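Local coordinates for protein putative rRNA methyltransferase (PDB 4RWZ) that confers aminoglycoside resistance, probably by S-adenosylmethionine-dependent methylation of 16S rRNA within the 30S ribosomal subunit, at residues D48-G53 against N79-V84; V27-G32 against G96-L101; P106-L111 against D145-A150; E134-L139 against T206-A211. All blocks are in the same frame, centred on the assembly; numbering follows the deposited sequence. Where two conformers were deposited one is given.

Interaction 1 of 4, residues D48-G53 against N79-V84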
# COMPACT_ATOMS: atom_id res chain seq x y z
N ASP A 48 -7.96 7.48 14.98
CA ASP A 48 -6.63 7.54 15.58
C ASP A 48 -5.53 7.17 14.59
O ASP A 48 -4.34 7.20 14.93
CB ASP A 48 -6.55 6.66 16.83
CG ASP A 48 -6.45 5.16 16.52
OD1 ASP A 48 -6.72 4.68 15.38
OD2 ASP A 48 -6.12 4.42 17.48
N THR A 49 -5.92 6.81 13.37
CA THR A 49 -4.96 6.40 12.35
C THR A 49 -4.90 7.42 11.23
O THR A 49 -5.95 7.85 10.71
CB THR A 49 -5.35 5.00 11.81
OG1 THR A 49 -5.49 4.08 12.92
CG2 THR A 49 -4.36 4.47 10.71
N TYR A 50 -3.69 7.82 10.85
CA TYR A 50 -3.51 8.64 9.66
C TYR A 50 -3.45 7.69 8.47
O TYR A 50 -2.57 6.84 8.38
CB TYR A 50 -2.23 9.50 9.78
CG TYR A 50 -2.19 10.66 8.78
CD1 TYR A 50 -2.94 11.81 8.98
CD2 TYR A 50 -1.41 10.58 7.62
CE1 TYR A 50 -2.91 12.85 8.09
CE2 TYR A 50 -1.37 11.64 6.70
CZ TYR A 50 -2.13 12.77 6.95
OH TYR A 50 -2.14 13.86 6.07
N CYS A 51 -4.37 7.84 7.52
CA CYS A 51 -4.54 6.86 6.42
C CYS A 51 -4.13 7.48 5.11
O CYS A 51 -4.64 8.53 4.76
CB CYS A 51 -5.98 6.44 6.31
SG CYS A 51 -6.62 5.73 7.90
N ILE A 52 -3.18 6.85 4.41
CA ILE A 52 -2.60 7.44 3.21
C ILE A 52 -2.86 6.51 2.06
O ILE A 52 -2.47 5.35 2.11
CB ILE A 52 -1.06 7.63 3.37
CG1 ILE A 52 -0.79 8.49 4.62
CG2 ILE A 52 -0.50 8.25 2.09
CD1 ILE A 52 0.77 8.72 4.88
N GLY A 53 -3.52 7.00 1.00
CA GLY A 53 -3.69 6.16 -0.19
C GLY A 53 -2.70 6.65 -1.24
O GLY A 53 -2.49 7.86 -1.40
N ASN A 79 -7.74 12.94 8.67
CA ASN A 79 -6.74 11.91 8.78
C ASN A 79 -6.60 11.06 7.52
O ASN A 79 -6.10 9.94 7.58
CB ASN A 79 -7.01 10.99 9.97
CG ASN A 79 -8.39 10.35 9.90
OD1 ASN A 79 -9.35 10.95 9.36
ND2 ASN A 79 -8.51 9.14 10.49
N ALA A 80 -7.09 11.58 6.39
CA ALA A 80 -6.86 10.90 5.12
C ALA A 80 -5.99 11.77 4.23
O ALA A 80 -6.12 13.00 4.22
CB ALA A 80 -8.18 10.61 4.41
N LEU A 81 -5.13 11.12 3.47
CA LEU A 81 -4.26 11.81 2.53
C LEU A 81 -4.11 10.96 1.28
O LEU A 81 -4.02 9.72 1.38
CB LEU A 81 -2.85 12.00 3.13
CG LEU A 81 -1.89 12.88 2.30
CD1 LEU A 81 -2.41 14.32 2.30
CD2 LEU A 81 -0.49 12.76 2.96
N PHE A 82 -4.05 11.62 0.11
CA PHE A 82 -3.88 10.91 -1.19
C PHE A 82 -2.64 11.38 -1.92
O PHE A 82 -2.48 12.57 -2.12
CB PHE A 82 -5.15 11.08 -2.03
CG PHE A 82 -6.31 10.43 -1.31
CD1 PHE A 82 -6.51 9.06 -1.41
CD2 PHE A 82 -7.08 11.18 -0.46
CE1 PHE A 82 -7.51 8.44 -0.66
CE2 PHE A 82 -8.09 10.57 0.31
CZ PHE A 82 -8.32 9.20 0.16
N VAL A 83 -1.77 10.44 -2.29
CA VAL A 83 -0.42 10.70 -2.77
C VAL A 83 -0.23 10.07 -4.15
O VAL A 83 -0.64 8.94 -4.38
CB VAL A 83 0.60 10.09 -1.77
CG1 VAL A 83 2.05 10.08 -2.33
CG2 VAL A 83 0.49 10.90 -0.45
N VAL A 84 0.37 10.81 -5.06
CA VAL A 84 0.57 10.28 -6.39
C VAL A 84 1.99 9.69 -6.53
O VAL A 84 3.00 10.44 -6.50
CB VAL A 84 0.41 11.41 -7.48
CG1 VAL A 84 0.53 10.81 -8.83
CG2 VAL A 84 -0.97 12.08 -7.30
O HOH W 1 -4.60 15.04 5.75
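Tyr50 lies over the neighbouring strand and reaches from Asn79 to Leu81. Its CB leads away from that strand before the ring comes back over it. With CG anti to the backbone N (chi1 -163°), the ring starts above the carbonyl of Asn79, whose O sits over one ring face, 4.2 Å from CG. On one side of the ring CD1 is 3.8 Å from Asn79 CA, while on the other CE2 approaches Leu81 CB. At the tip, OH lies 3.6 Å from the same Leu81 CB and close to Leu81 CD2. The hydroxyl donates to a water, which in turn donates to Ala80 O, so a polar end is satisfied against an apolar wall. Leu17 and Leu21 of helix 14-21 also touch the Tyr50 side chain.

The two parallel strands belong to the beta-alpha-beta unit of strand 49-55, helix 62-68 and strand 80-84, the latter being an outermost strand of a Rossmann-like methyltransferase sheet. Cys51 bonds to Asn79 and Leu81, two apart on the partner, and Gly53 to Leu81 and Val83. Cys51 N donates to Asn79 O at 2.7 Å.

Just before strand 80-84 begins, Asn79 adds a side-chain bond to the ladder, ND2 donating to Thr49 O (2.9 Å) and also to Ala43 O. Further along the Tyr50 face, Ile52 CG2 meets Val83 CG2 at 3.8 Å.

Interaction 2 of 4, residues V27-G32 against G96-L101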
# COMPACT_ATOMS: atom_id res chain seq x y z
N VAL A 27 -0.36 4.75 11.56
CA VAL A 27 -0.36 5.12 10.16
C VAL A 27 -0.66 3.91 9.30
O VAL A 27 -0.11 2.82 9.51
CB VAL A 27 1.03 5.67 9.73
CG1 VAL A 27 1.03 6.02 8.21
CG2 VAL A 27 1.41 6.88 10.59
N LEU A 28 -1.57 4.10 8.35
CA LEU A 28 -1.90 3.08 7.38
C LEU A 28 -1.54 3.63 6.01
O LEU A 28 -1.79 4.81 5.75
CB LEU A 28 -3.42 2.81 7.43
CG LEU A 28 -4.10 2.14 6.26
CD1 LEU A 28 -3.68 0.67 6.11
CD2 LEU A 28 -5.66 2.22 6.46
N ILE A 29 -0.86 2.83 5.19
CA ILE A 29 -0.61 3.24 3.80
C ILE A 29 -1.19 2.19 2.90
O ILE A 29 -0.91 0.99 3.05
CB ILE A 29 0.89 3.43 3.53
CG1 ILE A 29 1.43 4.50 4.52
CG2 ILE A 29 1.12 3.78 2.00
CD1 ILE A 29 2.99 4.75 4.36
N ASP A 30 -2.00 2.62 1.94
CA ASP A 30 -2.64 1.69 1.01
C ASP A 30 -2.03 1.92 -0.36
O ASP A 30 -2.25 2.97 -0.93
CB ASP A 30 -4.16 1.99 0.97
CG ASP A 30 -4.94 1.03 0.04
OD1 ASP A 30 -4.64 -0.19 0.06
OD2 ASP A 30 -5.93 1.47 -0.69
N VAL A 31 -1.28 0.95 -0.90
CA VAL A 31 -0.56 1.18 -2.17
C VAL A 31 -1.41 0.67 -3.31
O VAL A 31 -1.97 -0.45 -3.22
CB VAL A 31 0.80 0.43 -2.10
CG1 VAL A 31 1.49 0.43 -3.45
CG2 VAL A 31 1.62 1.11 -1.09
N GLY A 32 -1.58 1.50 -4.35
CA GLY A 32 -2.44 1.19 -5.48
C GLY A 32 -3.88 1.37 -5.07
O GLY A 32 -4.74 0.51 -5.30
N GLY A 96 9.54 4.34 6.32
CA GLY A 96 9.49 3.92 7.70
C GLY A 96 8.26 4.35 8.47
O GLY A 96 8.26 4.24 9.68
N LEU A 97 7.20 4.81 7.81
CA LEU A 97 6.05 5.31 8.56
C LEU A 97 4.95 4.31 8.91
O LEU A 97 4.27 4.49 9.93
CB LEU A 97 5.35 6.46 7.82
CG LEU A 97 6.08 7.79 7.63
CD1 LEU A 97 5.07 8.75 6.96
CD2 LEU A 97 6.59 8.34 8.95
N ALA A 98 4.71 3.30 8.06
CA ALA A 98 3.42 2.56 8.18
C ALA A 98 3.44 1.54 9.30
O ALA A 98 4.36 0.74 9.38
CB ALA A 98 3.03 1.85 6.83
N HIS A 99 2.41 1.57 10.15
CA HIS A 99 2.13 0.43 11.04
C HIS A 99 1.47 -0.67 10.24
O HIS A 99 1.66 -1.84 10.54
CB HIS A 99 1.17 0.83 12.17
CG HIS A 99 1.75 1.78 13.14
ND1 HIS A 99 1.82 3.14 12.92
CD2 HIS A 99 2.32 1.57 14.36
CE1 HIS A 99 2.39 3.72 13.96
NE2 HIS A 99 2.71 2.79 14.83
N THR A 100 0.71 -0.27 9.21
CA THR A 100 0.03 -1.22 8.31
C THR A 100 0.15 -0.76 6.87
O THR A 100 -0.17 0.41 6.58
CB THR A 100 -1.49 -1.30 8.66
OG1 THR A 100 -1.63 -1.52 10.08
CG2 THR A 100 -2.16 -2.43 7.86
N LEU A 101 0.58 -1.66 5.97
CA LEU A 101 0.66 -1.33 4.55
C LEU A 101 -0.25 -2.31 3.84
O LEU A 101 -0.03 -3.52 3.93
CB LEU A 101 2.08 -1.55 4.05
CG LEU A 101 2.35 -1.42 2.54
CD1 LEU A 101 2.13 -0.04 2.18
CD2 LEU A 101 3.85 -1.84 2.34
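His99 has CG anti to its own carbonyl carbon and beside its backbone N (chi1 -68°), and chi2 (82°) sets ND1, which accepts from Val27 N at 3.0 Å, the N-H arriving tilted from the ring plane. Leu101 has CG anti to its backbone N (chi1 173°), starting a side chain that ends against Ile29 and Val31. Val27 O is gripped twice in return, by His99 N (2.9 Å) and Thr100 N (3.2 Å), because the chain turns a corner at His99 and presents two consecutive amides. Val27 CB rests 3.5 Å from Leu97 O, which accepts from Arg130 NH2.

Past that corner, regular parallel pairing sets in, Ile29 N donating to Thr100 O. Strands 26-31 and 98-104 are neighbours in the sheet and the first and fourth of its strands in chain order, so this is the switch point of the Rossmann-like fold, where the chain stops building toward one edge of the sheet and starts toward the other.

Leu101 CD1 packs 3.5 Å from Val31 CG2 and 3.9 Å from Ile29 CB. Ile29 extends CD1 to Ala98 CB at 3.8 Å. On the other face Leu28 CD1 crosses Thr100 CG2 at 3.9 Å, and Ser42 of helix 37-45 touches Leu28.

Interaction 3 of 4, residues P106-L111 against D145-A150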
# COMPACT_ATOMS: atom_id res chain seq x y z
N PRO A 106 -4.10 -6.04 -6.04
CA PRO A 106 -3.12 -5.43 -6.95
C PRO A 106 -3.28 -5.99 -8.38
O PRO A 106 -3.64 -7.15 -8.54
CB PRO A 106 -1.75 -5.92 -6.39
CG PRO A 106 -2.09 -7.19 -5.63
CD PRO A 106 -3.46 -6.83 -4.98
N TRP A 107 -3.02 -5.20 -9.39
CA TRP A 107 -3.07 -5.69 -10.76
C TRP A 107 -1.97 -6.74 -11.00
O TRP A 107 -1.08 -6.91 -10.16
CB TRP A 107 -2.85 -4.52 -11.71
CG TRP A 107 -4.07 -3.65 -11.86
CD1 TRP A 107 -5.30 -3.80 -11.27
CD2 TRP A 107 -4.15 -2.49 -12.68
NE1 TRP A 107 -6.15 -2.78 -11.70
CE2 TRP A 107 -5.46 -1.97 -12.57
CE3 TRP A 107 -3.23 -1.85 -13.51
CZ2 TRP A 107 -5.87 -0.81 -13.28
CZ3 TRP A 107 -3.65 -0.72 -14.21
CH2 TRP A 107 -4.96 -0.22 -14.08
N ALA A 108 -2.01 -7.41 -12.15
CA ALA A 108 -1.18 -8.62 -12.34
C ALA A 108 0.31 -8.42 -12.12
O ALA A 108 1.02 -9.31 -11.62
CB ALA A 108 -1.42 -9.19 -13.71
N SER A 109 0.81 -7.27 -12.54
CA SER A 109 2.26 -7.03 -12.43
C SER A 109 2.73 -7.02 -10.98
O SER A 109 3.76 -7.61 -10.66
CB SER A 109 2.62 -5.72 -13.10
OG SER A 109 2.78 -5.98 -14.48
N LEU A 110 1.96 -6.35 -10.13
CA LEU A 110 2.29 -6.25 -8.70
C LEU A 110 1.94 -7.51 -7.99
O LEU A 110 2.65 -7.90 -7.06
CB LEU A 110 1.54 -5.09 -8.06
CG LEU A 110 1.78 -4.82 -6.55
CD1 LEU A 110 3.30 -4.86 -6.23
CD2 LEU A 110 1.20 -3.45 -6.24
N LEU A 111 0.86 -8.15 -8.39
CA LEU A 111 0.52 -9.48 -7.90
C LEU A 111 1.69 -10.42 -8.14
O LEU A 111 2.10 -11.17 -7.24
CB LEU A 111 -0.72 -10.01 -8.64
CG LEU A 111 -1.13 -11.47 -8.40
CD1 LEU A 111 -1.45 -11.70 -6.92
CD2 LEU A 111 -2.35 -11.85 -9.28
N ASP A 145 -4.91 -7.38 -16.17
CA ASP A 145 -3.51 -7.79 -16.46
C ASP A 145 -2.74 -6.66 -17.17
O ASP A 145 -2.97 -6.41 -18.33
CB ASP A 145 -3.53 -9.06 -17.30
CG ASP A 145 -2.17 -9.77 -17.34
OD1 ASP A 145 -1.15 -9.13 -17.04
OD2 ASP A 145 -2.13 -10.98 -17.66
N ASP A 146 -1.87 -5.95 -16.45
CA ASP A 146 -1.12 -4.84 -17.00
C ASP A 146 0.26 -5.28 -17.51
O ASP A 146 1.07 -4.44 -17.91
CB ASP A 146 -0.94 -3.75 -15.95
CG ASP A 146 -0.31 -4.26 -14.64
OD1 ASP A 146 -0.30 -5.48 -14.42
OD2 ASP A 146 0.02 -3.40 -13.78
N ARG A 147 0.52 -6.58 -17.49
CA ARG A 147 1.85 -7.09 -17.88
C ARG A 147 2.07 -7.05 -19.37
O ARG A 147 1.13 -7.16 -20.13
CB ARG A 147 2.06 -8.54 -17.41
CG ARG A 147 2.09 -8.73 -15.87
CD ARG A 147 2.10 -10.20 -15.46
NE ARG A 147 0.92 -10.86 -16.00
CZ ARG A 147 0.69 -12.16 -15.93
NH1 ARG A 147 1.61 -12.96 -15.37
NH2 ARG A 147 -0.42 -12.67 -16.44
N PRO A 148 3.33 -6.91 -19.80
CA PRO A 148 3.65 -7.22 -21.19
C PRO A 148 3.08 -8.59 -21.61
O PRO A 148 3.09 -9.53 -20.82
CB PRO A 148 5.17 -7.38 -21.17
CG PRO A 148 5.65 -6.66 -20.01
CD PRO A 148 4.53 -6.66 -18.99
N TYR A 149 2.66 -8.75 -22.85
CA TYR A 149 2.22 -10.06 -23.32
C TYR A 149 3.25 -11.18 -23.16
O TYR A 149 2.91 -12.32 -22.84
CB TYR A 149 1.69 -9.97 -24.76
CG TYR A 149 0.45 -9.09 -24.82
CD1 TYR A 149 0.56 -7.70 -24.79
CD2 TYR A 149 -0.82 -9.64 -24.87
CE1 TYR A 149 -0.56 -6.88 -24.81
CE2 TYR A 149 -1.96 -8.83 -24.92
CZ TYR A 149 -1.82 -7.46 -24.88
OH TYR A 149 -2.94 -6.65 -24.92
N ALA A 150 4.53 -10.85 -23.33
CA ALA A 150 5.56 -11.87 -23.26
C ALA A 150 5.71 -12.37 -21.83
O ALA A 150 6.25 -13.46 -21.60
CB ALA A 150 6.88 -11.32 -23.76
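Asp146 and Ser109 make the polar link of this surface contact: Ser109 N donates to Asp146 OD1 at 2.8 Å, using the syn lone pair of that oxygen. Asp146 CG stands between its own backbone N and carbonyl carbon (chi1 54°), and a small chi2 (-16°) sets OD1 where Ser109 N meets it. The other oxygen, OD2, lies in the plane of the Trp107 indole at its edge, 3.6 Å from CE3, with ring and carboxylate planes nearly perpendicular (87°). Beside this, the methyl of Ala108 fits against the side chains before and after Asp146, its CB 3.3 Å from Asp145 OD1 and 3.7 Å from Arg147 NE. Ser109 OG rests on Arg147 CG at 3.2 Å.

A second shell fixes these loop groups. Arg147 grips Asp145 side-on, NE to OD1 (2.9 Å) and NH2 to OD2 (2.7 Å), both in the guanidinium plane. OD1 also accepts from Arg147 N, making an Asx turn, and Arg147 N and NE reach OD1 from opposite faces of its plane. The bridge spans Asp146, joining the residues before and after it. Further out, the backbones of Ala108 and Phe144 are hydrogen-bonded, and the Phe144 ring meets Trp107 edge-to-face.

Trp107 is the N-cap residue of helix 108-115, and Asp146, a carboxylate from a distant loop, meets an amide of the first turn, where its charge would suit the helix dipole. This helix start lies just beyond the carboxyl end of strand 98-104, the side of the sheet where class I methyltransferases generally place cofactor and substrate.

Interaction 4 of 4, residues E134-L139 against T206-A211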
# COMPACT_ATOMS: atom_id res chain seq x y z
N GLU A 134 3.06 -4.24 9.61
CA GLU A 134 2.49 -5.40 8.91
C GLU A 134 2.16 -5.06 7.46
O GLU A 134 1.56 -4.04 7.23
CB GLU A 134 1.18 -5.74 9.62
CG GLU A 134 0.63 -7.09 9.33
CD GLU A 134 -0.71 -7.35 10.07
OE1 GLU A 134 -1.31 -6.41 10.67
OE2 GLU A 134 -1.11 -8.53 10.07
N LEU A 135 2.55 -5.93 6.52
CA LEU A 135 2.07 -5.88 5.15
C LEU A 135 0.87 -6.82 5.05
O LEU A 135 0.92 -7.93 5.52
CB LEU A 135 3.19 -6.37 4.21
CG LEU A 135 2.86 -6.72 2.76
CD1 LEU A 135 2.50 -5.46 2.12
CD2 LEU A 135 4.12 -7.24 2.06
N ILE A 136 -0.24 -6.34 4.48
CA ILE A 136 -1.43 -7.19 4.29
C ILE A 136 -1.83 -7.13 2.79
O ILE A 136 -2.08 -6.05 2.26
CB ILE A 136 -2.60 -6.61 5.06
CG1 ILE A 136 -2.23 -6.52 6.56
CG2 ILE A 136 -3.85 -7.53 4.90
CD1 ILE A 136 -3.39 -5.99 7.49
N ALA A 137 -1.85 -8.26 2.13
CA ALA A 137 -2.17 -8.28 0.70
C ALA A 137 -3.39 -9.18 0.47
O ALA A 137 -3.45 -10.33 0.98
CB ALA A 137 -0.96 -8.76 -0.12
N LEU A 138 -4.34 -8.68 -0.32
CA LEU A 138 -5.50 -9.47 -0.75
C LEU A 138 -5.30 -9.75 -2.22
O LEU A 138 -5.34 -8.82 -3.04
CB LEU A 138 -6.81 -8.72 -0.59
CG LEU A 138 -7.46 -8.84 0.79
CD1 LEU A 138 -7.87 -10.28 1.10
CD2 LEU A 138 -6.50 -8.35 1.84
N LEU A 139 -5.11 -11.02 -2.57
CA LEU A 139 -4.58 -11.39 -3.88
C LEU A 139 -5.65 -12.14 -4.67
O LEU A 139 -6.19 -13.13 -4.17
CB LEU A 139 -3.32 -12.26 -3.75
CG LEU A 139 -2.14 -11.70 -2.94
CD1 LEU A 139 -0.97 -12.67 -2.94
CD2 LEU A 139 -1.76 -10.33 -3.46
N THR A 206 -9.74 -15.78 -3.45
CA THR A 206 -8.92 -14.64 -2.97
C THR A 206 -8.00 -15.15 -1.87
O THR A 206 -8.40 -15.97 -1.04
CB THR A 206 -9.81 -13.46 -2.49
OG1 THR A 206 -10.45 -12.87 -3.62
CG2 THR A 206 -8.99 -12.35 -1.84
N ARG A 207 -6.73 -14.75 -1.90
CA ARG A 207 -5.78 -15.22 -0.91
C ARG A 207 -5.38 -14.03 -0.03
O ARG A 207 -5.23 -12.90 -0.51
CB ARG A 207 -4.54 -15.84 -1.59
CG ARG A 207 -3.23 -15.86 -0.74
CD ARG A 207 -2.74 -17.26 -0.25
NE ARG A 207 -3.12 -18.39 -1.11
CZ ARG A 207 -3.23 -19.66 -0.69
NH1 ARG A 207 -2.94 -19.96 0.57
NH2 ARG A 207 -3.59 -20.63 -1.52
N LEU A 208 -5.22 -14.29 1.26
CA LEU A 208 -4.71 -13.29 2.19
C LEU A 208 -3.29 -13.64 2.54
O LEU A 208 -3.00 -14.78 2.92
CB LEU A 208 -5.56 -13.30 3.45
CG LEU A 208 -5.00 -12.56 4.66
CD1 LEU A 208 -4.97 -11.05 4.45
CD2 LEU A 208 -5.85 -12.95 5.93
N LEU A 209 -2.36 -12.71 2.34
CA LEU A 209 -0.98 -12.99 2.67
C LEU A 209 -0.54 -11.84 3.56
O LEU A 209 -0.75 -10.70 3.19
CB LEU A 209 -0.13 -13.01 1.39
CG LEU A 209 1.38 -13.24 1.51
CD1 LEU A 209 1.60 -14.64 2.05
CD2 LEU A 209 1.98 -13.08 0.10
N THR A 210 0.04 -12.12 4.71
CA THR A 210 0.46 -11.00 5.57
C THR A 210 1.90 -11.27 5.99
O THR A 210 2.37 -12.40 5.99
CB THR A 210 -0.41 -10.82 6.87
OG1 THR A 210 -0.14 -11.90 7.77
CG2 THR A 210 -1.91 -10.72 6.55
N ALA A 211 2.65 -10.21 6.27
CA ALA A 211 3.99 -10.41 6.76
C ALA A 211 4.37 -9.28 7.70
O ALA A 211 3.83 -8.17 7.61
CB ALA A 211 5.00 -10.48 5.57
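Ile136 and Leu208 run next to each other in the same direction, with Ile136 CG2 3.7 Å from Leu208 CD1, and around this pair the apolar centre of the contact gathers. Leu138 CD2 crosses Leu208 CD1 at 4.1 Å, and Thr210 CG2 flanks Ile136 CG2 at an equal distance. The strands are antiparallel, which marks the class I methyltransferase variant of the Rossmann fold: strand 207-213 is inserted against the general direction, between 133-139 and 176-183.

On the reverse face Leu139 CD1 and Leu209 CD2 approach to 4.3 Å. Leu139 also touches Leu111, Leu114 and Val115, so helix 108-115 packs on this part of the sheet.

Between the two faces run three hydrogen-bonded pairs, Leu135 with Ala211, Ala137 with Leu209 and Leu139 with Arg207. Each gives two bonds; Leu139 N to Arg207 O and Arg207 N to Leu139 O both measure 2.8 Å.

Toward the polar ends, Leu138 CD1 crosses Thr206 CG2 at 3.8 Å, while Thr206 OG1 is hydrogen-bonded to Asn140 ND2. At the other end Glu134, extended beyond CG, carries OE2 to 4.0 Å from Thr210 CB, whereas Thr210 OG1, placed between its backbone N and carbonyl carbon (chi1 70°), accepts from Thr180 N.

How the interactions relate
Along the chain, 27-32 opens first, followed by 48-53; when 79-84 arrives interaction 1 closes, nested within the longer loop that 96-101 shuts as interaction 2. The two touch through neighbouring strands 49-55 and 26-31. The second half is built differently. Residues 106-111 open interaction 3 and 134-139 open interaction 4 before 145-150 close the former and 206-211 the latter, so these loops cross. Interactions 2 and 4 meet where strands 98-104 and 133-139 pair, making interactions 1, 2 and 4 every other joint of one sheet. Interaction 3, centred about 26 Å from the centre of interaction 1, ties a helix start to a loop and packs Pro106 and Leu111 against interaction 4.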